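Local coordinates for protein multiheme cytochrome cf (Carboxydothermus ferrireducens DSM 11255, PDB 6QVM) that probably conducts electrons through its chain of hemes c to insoluble extracellular Fe(III) while inserted in the S-layer of the cell, at residues Leu261-Phe265 with Tyr289-Ala293; Leu95-Leu100 with Ala197-Val203; Arg619-Ile623 with Leu668-Glu672; Tyr439-Leu443 with Ala455-Asn459. One frame throughout, in Å; residues are numbered along the deposited sequence.

Contact 1: Leu261-Phe265 with Tyr289-Ala293; sequences LNDKF and YMPYA. With HEC (heme c), chain H.
Y292 and D263 form the polar link: OH of Y292 donates to OD1 of D263 at 3.1 Å. The oxygen is met on its syn side; the carboxylate is nearly coplanar with the phenol ring, the planes 14° apart, and OD1 lies at the ring edge, near its plane. N262 reaches the same edge in plane, its OD1 3.0 Å from CD2 of Y292. That amide oxygen also organises its own loop, accepting from N of K264 at 3.2 Å in an Asx turn and, weakly, from N of F265.

The aromatic contacts centre on F265. Its CG lies between the backbone N and the carbonyl carbon (chi1 58°); its CB is directed toward 289-293, and the ring presents one face to M290. SD of M290 lies 4.3 Å from the ring centroid and 13° off its normal, a Met-aromatic contact, while CB makes a CH-pi contact over the same ring. N262 ND2 covers the other face, 3.3 Å above the plane.

In the fold, this joins the loop between strands 247-248 and 270-275 to strand 292-295 and the residues leading into it, part of a five-stranded antiparallel sheet. P291 and A293 bond through their backbones to D304 and V302, and W301 touches both N262 and Y292.

Apolar packing fills in the rest. CD of K264 lies 3.8 Å from CG of P291, and the K264 chain, bent at chi2, crosses the Y292 side chain at about a right angle. Beyond M290, Y289 faces the other way and lines a heme pocket: its OH approaches the heme methyl CMB to 3.0 Å, and its ring meets that of H306.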
# COMPACT_ATOMS: atom_id res chain seq x y z
N LEU A 261 -16.18 -33.65 -4.10
CA LEU A 261 -17.40 -33.38 -3.34
C LEU A 261 -18.29 -32.34 -4.00
O LEU A 261 -19.38 -32.06 -3.49
CB LEU A 261 -17.05 -32.93 -1.92
CG LEU A 261 -16.12 -33.78 -1.04
CD1 LEU A 261 -16.28 -33.39 0.42
CD2 LEU A 261 -16.38 -35.27 -1.24
N ASN A 262 -17.84 -31.74 -5.11
CA ASN A 262 -18.61 -30.72 -5.82
C ASN A 262 -19.30 -31.40 -7.00
O ASN A 262 -18.64 -31.84 -7.95
CB ASN A 262 -17.71 -29.58 -6.29
CG ASN A 262 -18.50 -28.36 -6.73
OD1 ASN A 262 -19.67 -28.46 -7.08
ND2 ASN A 262 -17.85 -27.20 -6.69
N ASP A 263 -20.63 -31.49 -6.94
CA ASP A 263 -21.41 -32.21 -7.94
C ASP A 263 -21.96 -31.30 -9.05
O ASP A 263 -22.46 -31.82 -10.05
CB ASP A 263 -22.57 -32.95 -7.27
CG ASP A 263 -23.34 -32.07 -6.31
OD1 ASP A 263 -22.76 -31.08 -5.82
OD2 ASP A 263 -24.52 -32.36 -6.05
N LYS A 264 -21.87 -29.98 -8.90
CA LYS A 264 -22.37 -29.07 -9.92
C LYS A 264 -21.28 -28.55 -10.86
O LYS A 264 -21.57 -28.33 -12.04
CB LYS A 264 -23.08 -27.88 -9.28
CG LYS A 264 -24.23 -28.29 -8.35
CD LYS A 264 -25.40 -27.33 -8.40
CE LYS A 264 -26.39 -27.66 -7.29
NZ LYS A 264 -27.62 -26.82 -7.39
N PHE A 265 -20.04 -28.38 -10.39
CA PHE A 265 -18.98 -27.97 -11.30
C PHE A 265 -17.64 -28.47 -10.79
O PHE A 265 -17.52 -29.00 -9.69
CB PHE A 265 -18.96 -26.44 -11.51
CG PHE A 265 -18.78 -25.64 -10.25
CD1 PHE A 265 -19.88 -25.33 -9.45
CD2 PHE A 265 -17.53 -25.17 -9.87
CE1 PHE A 265 -19.73 -24.58 -8.30
CE2 PHE A 265 -17.38 -24.42 -8.72
CZ PHE A 265 -18.48 -24.12 -7.93
N TYR A 289 -21.17 -15.84 -11.48
CA TYR A 289 -20.88 -16.61 -10.29
C TYR A 289 -21.55 -17.98 -10.37
O TYR A 289 -22.52 -18.19 -11.11
CB TYR A 289 -21.31 -15.86 -9.04
CG TYR A 289 -20.43 -14.67 -8.74
CD1 TYR A 289 -19.15 -14.85 -8.23
CD2 TYR A 289 -20.86 -13.37 -8.97
CE1 TYR A 289 -18.34 -13.78 -7.95
CE2 TYR A 289 -20.05 -12.29 -8.70
CZ TYR A 289 -18.79 -12.50 -8.19
OH TYR A 289 -17.98 -11.44 -7.92
N MET A 290 -21.02 -18.91 -9.61
CA MET A 290 -21.38 -20.32 -9.65
C MET A 290 -22.27 -20.69 -8.47
O MET A 290 -22.34 -19.95 -7.48
CB MET A 290 -20.11 -21.18 -9.64
CG MET A 290 -19.10 -20.78 -10.71
SD MET A 290 -19.08 -21.90 -12.11
CE MET A 290 -17.33 -21.99 -12.39
N PRO A 291 -22.99 -21.81 -8.55
CA PRO A 291 -23.98 -22.12 -7.50
C PRO A 291 -23.39 -22.45 -6.13
O PRO A 291 -24.13 -22.39 -5.15
CB PRO A 291 -24.73 -23.33 -8.09
CG PRO A 291 -23.80 -23.92 -9.09
CD PRO A 291 -23.08 -22.75 -9.68
N TYR A 292 -22.10 -22.78 -6.03
CA TYR A 292 -21.49 -23.08 -4.74
C TYR A 292 -20.39 -22.08 -4.41
O TYR A 292 -19.71 -21.56 -5.29
CB TYR A 292 -20.88 -24.49 -4.70
CG TYR A 292 -21.86 -25.63 -4.70
CD1 TYR A 292 -23.07 -25.55 -4.02
CD2 TYR A 292 -21.56 -26.81 -5.36
CE1 TYR A 292 -23.96 -26.61 -4.02
CE2 TYR A 292 -22.44 -27.88 -5.37
CZ TYR A 292 -23.64 -27.77 -4.69
OH TYR A 292 -24.51 -28.84 -4.70
N ALA A 293 -20.24 -21.82 -3.12
CA ALA A 293 -19.05 -21.19 -2.56
C ALA A 293 -18.33 -22.21 -1.69
O ALA A 293 -18.90 -23.23 -1.30
CB ALA A 293 -19.42 -19.94 -1.75
FE HEC H . -16.36 -6.58 -3.25
CHA HEC H . -14.88 -7.36 -0.22
CHB HEC H . -17.50 -9.82 -3.47
CHC HEC H . -18.07 -5.78 -6.14
CHD HEC H . -14.90 -3.50 -3.27
NA HEC H . -16.22 -8.27 -2.07
C1A HEC H . -15.53 -8.38 -0.87
C2A HEC H . -15.63 -9.75 -0.41
C3A HEC H . -16.36 -10.43 -1.30
C4A HEC H . -16.74 -9.52 -2.36
CMA HEC H . -16.71 -11.93 -1.21
CAA HEC H . -15.02 -10.29 0.90
CBA HEC H . -16.02 -9.99 2.02
CGA HEC H . -15.55 -10.59 3.33
O1A HEC H . -14.42 -10.27 3.79
O2A HEC H . -16.34 -11.37 3.91
NB HEC H . -17.53 -7.61 -4.58
C1B HEC H . -17.95 -8.92 -4.41
C2B HEC H . -18.95 -9.19 -5.42
C3B HEC H . -19.12 -8.08 -6.17
C4B HEC H . -18.22 -7.06 -5.65
CMB HEC H . -19.66 -10.56 -5.58
CAB HEC H . -20.07 -7.87 -7.38
CBB HEC H . -21.55 -8.06 -6.98
NC HEC H . -16.44 -4.96 -4.49
C1C HEC H . -17.24 -4.82 -5.61
C2C HEC H . -17.07 -3.47 -6.13
C3C HEC H . -16.19 -2.83 -5.33
C4C HEC H . -15.78 -3.76 -4.29
CMC HEC H . -17.77 -2.92 -7.39
CAC HEC H . -15.65 -1.39 -5.47
CBC HEC H . -16.78 -0.36 -5.27
ND HEC H . -15.07 -5.60 -1.96
C1D HEC H . -14.65 -4.29 -2.17
C2D HEC H . -13.89 -3.87 -1.02
C3D HEC H . -13.88 -5.07 -0.06
C4D HEC H . -14.64 -6.10 -0.73
CMD HEC H . -13.24 -2.48 -0.87
CAD HEC H . -13.21 -5.19 1.33
CBD HEC H . -13.71 -4.08 2.26
CGD HEC H . -15.10 -4.40 2.76
O1D HEC H . -15.51 -5.58 2.63
O2D HEC H . -15.78 -3.50 3.29

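Contact 2: Leu95-Leu100 with Ala197-Val203; sequences LNYDPL and ASRTEVV
R199 spans the contact to L95, and its guanidinium group is the reference plane for the arrangement. NE donates to O of L95 at 3.1 Å in a nearly straight bond (N-H...O 172°); the acceptor sits in the guanidinium plane, whereas the donor is tilted 31° from the carbonyl plane of L95. The group is sandwiched: CG of L100 lies 3.8 Å above one face and CA of Y97 lies 3.7 Å above the opposite one, both displaced toward the rim. With CG anti to the backbone N (chi1 179°) and bends at chi2 and chi3, the arginine leaves its helix and lies across the loop 95-100. NH2 is modelled too close to D98 O, and its exact place is doubtful.

L100 crosses R199 at a slant, CD1 approaching the backbone N of R199 to 3.5 Å. Its other branch slides antiparallel past V202: CD2 of L100 lies 3.9 Å from CG2 of V202. L95 meets V202 at about a right angle, its CD1 3.7 Å from CG1 of V202, and N96 crosses V203 similarly.

S198 occupies the N-cap of helix 199-212. The contact fastens the first turn of that helix to the loop between helices 79-86 and 102-113, in a region that probably belongs to the S-layer-binding module. I127 bonds to the backbones of L100 and A197 and touches V202, OD2 of D98 accepts from the backbone N of D94, and L95 packs on F109 of helix 102-113.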
# COMPACT_ATOMS: atom_id res chain seq x y z
N LEU A 95 28.69 -8.57 -21.13
CA LEU A 95 29.62 -9.19 -22.07
C LEU A 95 30.68 -8.23 -22.58
O LEU A 95 31.65 -8.68 -23.19
CB LEU A 95 28.85 -9.78 -23.25
CG LEU A 95 27.88 -10.91 -22.92
CD1 LEU A 95 27.24 -11.48 -24.18
CD2 LEU A 95 28.56 -12.02 -22.12
N ASN A 96 30.52 -6.92 -22.35
CA ASN A 96 31.58 -5.97 -22.68
C ASN A 96 32.77 -6.07 -21.73
O ASN A 96 33.84 -5.55 -22.06
CB ASN A 96 31.03 -4.54 -22.66
CG ASN A 96 30.07 -4.27 -23.80
OD1 ASN A 96 30.24 -4.77 -24.91
ND2 ASN A 96 29.06 -3.45 -23.53
N TYR A 97 32.62 -6.72 -20.58
CA TYR A 97 33.64 -6.68 -19.54
C TYR A 97 33.92 -8.02 -18.86
O TYR A 97 35.04 -8.21 -18.37
CB TYR A 97 33.26 -5.66 -18.46
CG TYR A 97 33.10 -4.25 -18.96
CD1 TYR A 97 34.21 -3.46 -19.25
CD2 TYR A 97 31.84 -3.69 -19.13
CE1 TYR A 97 34.07 -2.16 -19.70
CE2 TYR A 97 31.69 -2.39 -19.58
CZ TYR A 97 32.81 -1.63 -19.86
OH TYR A 97 32.66 -0.34 -20.31
N ASP A 98 32.97 -8.94 -18.80
CA ASP A 98 33.08 -10.08 -17.90
C ASP A 98 33.70 -11.29 -18.58
O ASP A 98 33.79 -11.35 -19.81
CB ASP A 98 31.69 -10.44 -17.36
CG ASP A 98 31.21 -9.45 -16.31
OD1 ASP A 98 32.07 -8.85 -15.63
OD2 ASP A 98 29.98 -9.28 -16.17
N PRO A 99 34.17 -12.28 -17.79
CA PRO A 99 34.69 -13.53 -18.38
C PRO A 99 33.83 -14.09 -19.50
O PRO A 99 32.61 -14.18 -19.38
CB PRO A 99 34.73 -14.47 -17.18
CG PRO A 99 35.04 -13.56 -16.03
CD PRO A 99 34.40 -12.23 -16.34
N LEU A 100 34.48 -14.47 -20.61
CA LEU A 100 33.78 -14.97 -21.79
C LEU A 100 33.53 -16.47 -21.69
O LEU A 100 33.99 -17.28 -22.51
CB LEU A 100 34.57 -14.62 -23.05
CG LEU A 100 34.64 -13.15 -23.45
CD1 LEU A 100 35.55 -12.99 -24.66
CD2 LEU A 100 33.25 -12.61 -23.75
N ALA A 197 36.14 -17.65 -29.21
CA ALA A 197 35.53 -16.43 -29.71
C ALA A 197 36.10 -15.22 -28.98
O ALA A 197 36.21 -15.22 -27.75
CB ALA A 197 34.01 -16.48 -29.52
N SER A 198 36.48 -14.20 -29.74
CA SER A 198 37.00 -12.99 -29.13
C SER A 198 35.85 -12.13 -28.61
O SER A 198 34.70 -12.26 -29.02
CB SER A 198 37.84 -12.19 -30.13
OG SER A 198 37.07 -11.81 -31.26
N ARG A 199 36.20 -11.25 -27.68
CA ARG A 199 35.22 -10.33 -27.11
C ARG A 199 34.46 -9.58 -28.21
O ARG A 199 33.24 -9.39 -28.12
CB ARG A 199 35.94 -9.37 -26.17
CG ARG A 199 35.04 -8.32 -25.53
CD ARG A 199 35.51 -7.95 -24.13
NE ARG A 199 34.71 -8.66 -23.13
CZ ARG A 199 35.20 -9.39 -22.13
NH1 ARG A 199 36.51 -9.53 -21.96
NH2 ARG A 199 34.37 -9.98 -21.27
N THR A 200 35.18 -9.14 -29.25
CA THR A 200 34.55 -8.43 -30.36
C THR A 200 33.45 -9.26 -31.01
O THR A 200 32.38 -8.74 -31.33
CB THR A 200 35.61 -8.04 -31.39
OG1 THR A 200 36.48 -7.04 -30.83
CG2 THR A 200 34.98 -7.51 -32.67
N GLU A 201 33.70 -10.56 -31.18
CA GLU A 201 32.72 -11.42 -31.85
C GLU A 201 31.53 -11.71 -30.95
O GLU A 201 30.39 -11.78 -31.43
CB GLU A 201 33.39 -12.71 -32.32
CG GLU A 201 34.43 -12.47 -33.40
CD GLU A 201 35.09 -13.76 -33.87
OE1 GLU A 201 35.76 -14.42 -33.05
OE2 GLU A 201 34.89 -14.13 -35.06
N VAL A 202 31.77 -11.89 -29.65
CA VAL A 202 30.67 -12.07 -28.70
C VAL A 202 29.78 -10.83 -28.68
O VAL A 202 28.55 -10.93 -28.75
CB VAL A 202 31.22 -12.38 -27.30
CG1 VAL A 202 30.10 -12.38 -26.27
CG2 VAL A 202 31.95 -13.72 -27.29
N VAL A 203 30.40 -9.65 -28.60
CA VAL A 203 29.63 -8.41 -28.52
C VAL A 203 28.88 -8.16 -29.82
O VAL A 203 27.73 -7.71 -29.81
CB VAL A 203 30.57 -7.24 -28.16
CG1 VAL A 203 29.90 -5.90 -28.45
CG2 VAL A 203 30.97 -7.34 -26.71

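Contact 3: Arg619-Ile623 with Leu668-Glu672; sequences RVNNI and LDKAE
R619 has CG anti to its carbonyl carbon, is extended at chi2 and bends once at chi3 (60°), bringing the guanidinium to the side chains of L668, D669 and E672. E672, extended beyond CG, crosses it at about a right angle. NE of R619 donates to OE2 of E672 at 3.1 Å (N-H...O 156°), approaching from above the carboxylate plane, while NH2 bonds weakly to OE1 of E672. NH2 also pairs with OD1 of D669, which lies at the guanidinium edge; this distance is modelled very short and its exact value is doubtful. The three residues form a salt-bridge network, one cation shared by two carboxylates.

On the apolar side of the contact, L668 lies over a guanidinium face, its CD1 3.8 Å above the plane. Its other branch, CD2, reaches CG1 of V620 at 3.5 Å, and CD1 of I623 abuts CG of E672 at 3.6 Å and CB of A671 at 3.8 Å.

The axes of 619-623 and 668-672 are 26° apart, 10.7 Å at closest approach; the segments lie on helices 606-628 and 661-672. Helix 641-652 packs against both: V650 touches V620 and L668, A647 touches I623, and L646 touches A671.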
# COMPACT_ATOMS: atom_id res chain seq x y z
N ARG A 619 -26.46 15.42 36.86
CA ARG A 619 -25.61 15.54 38.04
C ARG A 619 -24.35 16.36 37.76
O ARG A 619 -23.86 17.04 38.66
CB ARG A 619 -25.25 14.16 38.58
CG ARG A 619 -26.41 13.46 39.27
CD ARG A 619 -25.98 12.11 39.83
NE ARG A 619 -24.90 12.25 40.81
CZ ARG A 619 -24.26 11.23 41.38
NH1 ARG A 619 -24.58 9.98 41.07
NH2 ARG A 619 -23.31 11.47 42.29
N VAL A 620 -23.82 16.32 36.53
CA VAL A 620 -22.65 17.15 36.25
C VAL A 620 -23.06 18.61 36.09
O VAL A 620 -22.37 19.51 36.57
CB VAL A 620 -21.86 16.65 35.03
CG1 VAL A 620 -20.79 15.66 35.46
CG2 VAL A 620 -22.76 16.07 33.96
N ASN A 621 -24.19 18.88 35.41
CA ASN A 621 -24.61 20.26 35.21
C ASN A 621 -24.85 20.98 36.53
O ASN A 621 -24.43 22.12 36.71
CB ASN A 621 -25.87 20.30 34.35
CG ASN A 621 -25.59 20.06 32.88
OD1 ASN A 621 -24.51 20.37 32.39
ND2 ASN A 621 -26.57 19.52 32.17
N ASN A 622 -25.49 20.30 37.49
CA ASN A 622 -25.77 20.88 38.79
C ASN A 622 -24.52 21.01 39.66
O ASN A 622 -24.60 21.56 40.76
CB ASN A 622 -26.84 20.04 39.50
CG ASN A 622 -28.06 19.81 38.64
OD1 ASN A 622 -28.05 20.10 37.45
ND2 ASN A 622 -29.12 19.29 39.25
N ILE A 623 -23.37 20.52 39.19
CA ILE A 623 -22.11 20.75 39.88
C ILE A 623 -21.41 21.93 39.22
O ILE A 623 -20.71 22.71 39.88
CB ILE A 623 -21.22 19.49 39.87
CG1 ILE A 623 -21.82 18.38 40.75
CG2 ILE A 623 -19.81 19.80 40.34
CD1 ILE A 623 -20.99 17.12 40.78
N LEU A 668 -18.64 11.69 40.67
CA LEU A 668 -19.71 12.64 40.96
C LEU A 668 -19.98 12.74 42.46
O LEU A 668 -20.27 13.83 42.97
CB LEU A 668 -20.98 12.24 40.21
CG LEU A 668 -20.89 12.36 38.69
CD1 LEU A 668 -22.24 12.07 38.05
CD2 LEU A 668 -20.38 13.73 38.30
N ASP A 669 -19.86 11.63 43.18
CA ASP A 669 -20.05 11.65 44.63
C ASP A 669 -18.93 12.41 45.32
O ASP A 669 -19.19 13.27 46.18
CB ASP A 669 -20.17 10.23 45.17
CG ASP A 669 -21.47 9.56 44.77
OD1 ASP A 669 -22.33 10.24 44.17
OD2 ASP A 669 -21.63 8.36 45.06
N LYS A 670 -17.68 12.12 44.96
CA LYS A 670 -16.55 12.87 45.49
C LYS A 670 -16.52 14.30 44.98
O LYS A 670 -15.64 15.06 45.39
CB LYS A 670 -15.24 12.15 45.13
N ALA A 671 -17.43 14.68 44.09
CA ALA A 671 -17.56 16.07 43.66
C ALA A 671 -18.79 16.76 44.22
O ALA A 671 -18.78 17.98 44.39
CB ALA A 671 -17.59 16.18 42.14
N GLU A 672 -19.85 16.00 44.51
CA GLU A 672 -20.99 16.55 45.24
C GLU A 672 -20.70 16.67 46.73
O GLU A 672 -21.37 17.45 47.42
CB GLU A 672 -22.23 15.68 45.01
CG GLU A 672 -22.74 15.73 43.57
CD GLU A 672 -23.87 14.76 43.31
OE1 GLU A 672 -24.06 13.82 44.11
OE2 GLU A 672 -24.59 14.95 42.30

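Contact 4: Tyr439-Leu443 with Ala455-Asn459; sequences YRTAL and AADFN
L443 and F458 supply the CH-pi contact: CA of L443 lies 4.0 Å from the centroid of the F458 ring, 20° off the normal, so the helix backbone itself covers one ring face. F458 has its CG anti to the backbone N (chi1 165°), a setting that directs the ring at the turn of helix formed by 439-443.

The aromatic pair comes from Y439, which slides past F458 in the opposite direction. CE2 of Y439 is 3.6 Å from CE2 of F458, at the edge and in the plane of the phenylalanine; the centroids are 5.8 Å apart with planes at 52°, an oblique pairing.

Apolar contacts add to this. CB of A442 touches CZ of F458 at 4.0 Å, CD1 of L443 approaches CD2 of F458 to 3.8 Å, and CD2 of L443 lies 4.3 Å from CB of A455.

Polar bonding is slight. ND2 of N459 donates weakly to OH of Y439 at 3.3 Å, and the position of that nitrogen is itself uncertain.

Helix 437-449 begins just after C431, C434 and H435 of a heme pocket, and the returning chain, on its way to helix 473-476, folds back against it. Y446, one turn on in the same helix, also meets the F458 ring, F467 meets Y439 edge-to-face and touches A442, and V429 touches Y439 and N459.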
# COMPACT_ATOMS: atom_id res chain seq x y z
N TYR A 439 1.54 15.59 8.76
CA TYR A 439 2.44 16.01 9.83
C TYR A 439 3.06 14.80 10.51
O TYR A 439 4.27 14.76 10.76
CB TYR A 439 1.71 16.86 10.86
CG TYR A 439 2.56 17.14 12.10
CD1 TYR A 439 2.47 16.32 13.23
CD2 TYR A 439 3.44 18.20 12.14
CE1 TYR A 439 3.25 16.56 14.35
CE2 TYR A 439 4.22 18.45 13.25
CZ TYR A 439 4.11 17.63 14.35
OH TYR A 439 4.89 17.89 15.47
N ARG A 440 2.23 13.80 10.84
CA ARG A 440 2.71 12.66 11.62
C ARG A 440 3.81 11.90 10.88
O ARG A 440 4.76 11.42 11.50
CB ARG A 440 1.54 11.73 11.95
CG ARG A 440 0.56 12.32 12.95
CD ARG A 440 -0.74 11.54 12.98
NE ARG A 440 -0.53 10.13 13.29
CZ ARG A 440 -0.53 9.62 14.52
NH1 ARG A 440 -0.32 8.32 14.71
NH2 ARG A 440 -0.74 10.41 15.56
N THR A 441 3.70 11.80 9.55
CA THR A 441 4.74 11.14 8.78
C THR A 441 5.95 12.05 8.58
O THR A 441 7.09 11.59 8.64
CB THR A 441 4.20 10.68 7.43
OG1 THR A 441 3.69 11.81 6.71
CG2 THR A 441 3.09 9.65 7.63
N ALA A 442 5.71 13.35 8.36
CA ALA A 442 6.82 14.29 8.24
C ALA A 442 7.64 14.32 9.52
O ALA A 442 8.88 14.24 9.48
CB ALA A 442 6.29 15.68 7.91
N LEU A 443 6.97 14.41 10.67
CA LEU A 443 7.66 14.39 11.95
C LEU A 443 8.46 13.11 12.12
O LEU A 443 9.64 13.14 12.48
CB LEU A 443 6.65 14.54 13.09
CG LEU A 443 7.12 14.21 14.50
CD1 LEU A 443 8.34 15.04 14.89
CD2 LEU A 443 6.00 14.42 15.50
N ALA A 455 10.27 16.00 19.21
CA ALA A 455 9.13 16.55 18.49
C ALA A 455 9.11 18.07 18.56
O ALA A 455 8.73 18.74 17.60
CB ALA A 455 7.83 15.97 19.05
N ALA A 456 9.54 18.63 19.70
CA ALA A 456 9.37 20.06 19.93
C ALA A 456 10.15 20.90 18.92
O ALA A 456 9.69 21.97 18.51
CB ALA A 456 9.78 20.42 21.35
N ASP A 457 11.33 20.43 18.52
CA ASP A 457 12.19 21.22 17.64
C ASP A 457 12.15 20.76 16.18
O ASP A 457 12.96 21.23 15.38
CB ASP A 457 13.63 21.23 18.16
CG ASP A 457 14.31 19.89 18.06
OD1 ASP A 457 13.62 18.86 18.00
OD2 ASP A 457 15.56 19.86 18.05
N PHE A 458 11.25 19.84 15.83
CA PHE A 458 10.86 19.72 14.42
C PHE A 458 9.89 20.83 14.05
O PHE A 458 9.91 21.34 12.92
CB PHE A 458 10.22 18.35 14.15
CG PHE A 458 9.48 18.28 12.84
CD1 PHE A 458 10.17 18.29 11.64
CD2 PHE A 458 8.10 18.21 12.81
CE1 PHE A 458 9.49 18.23 10.43
CE2 PHE A 458 7.41 18.15 11.61
CZ PHE A 458 8.11 18.16 10.41
N ASN A 459 9.04 21.23 15.00
CA ASN A 459 8.04 22.26 14.77
C ASN A 459 8.69 23.59 14.39
O ASN A 459 8.06 24.42 13.73
CB ASN A 459 7.18 22.43 16.03
CG ASN A 459 6.46 21.14 16.44
OD1 ASN A 459 5.25 21.16 16.70
ND2 ASN A 459 7.19 20.03 16.51

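In the fold
From the N terminus the four contacts come in series, none enclosing or crossing another. Contact 2 closes the longest loop, 96 residues, bringing the start of helix 199-212 back to the loop before helix 102-113. Contact 1 follows, with 23 residues between its segments, nearly half of them in strands. Contact 4 closes the shortest loop, 11 residues, bringing the loop after helix 437-449 back against that helix. Contact 3 closes 44 residues near the C terminus and gathers the terminal helices. None touches another: contacts 2 and 3, on opposite sides of the chain's centre, have centres about 90 Å apart, and even contacts 3 and 4 stand about 29 Å apart at their nearest atoms. Each is thus local to its own part of an elongated, modular chain.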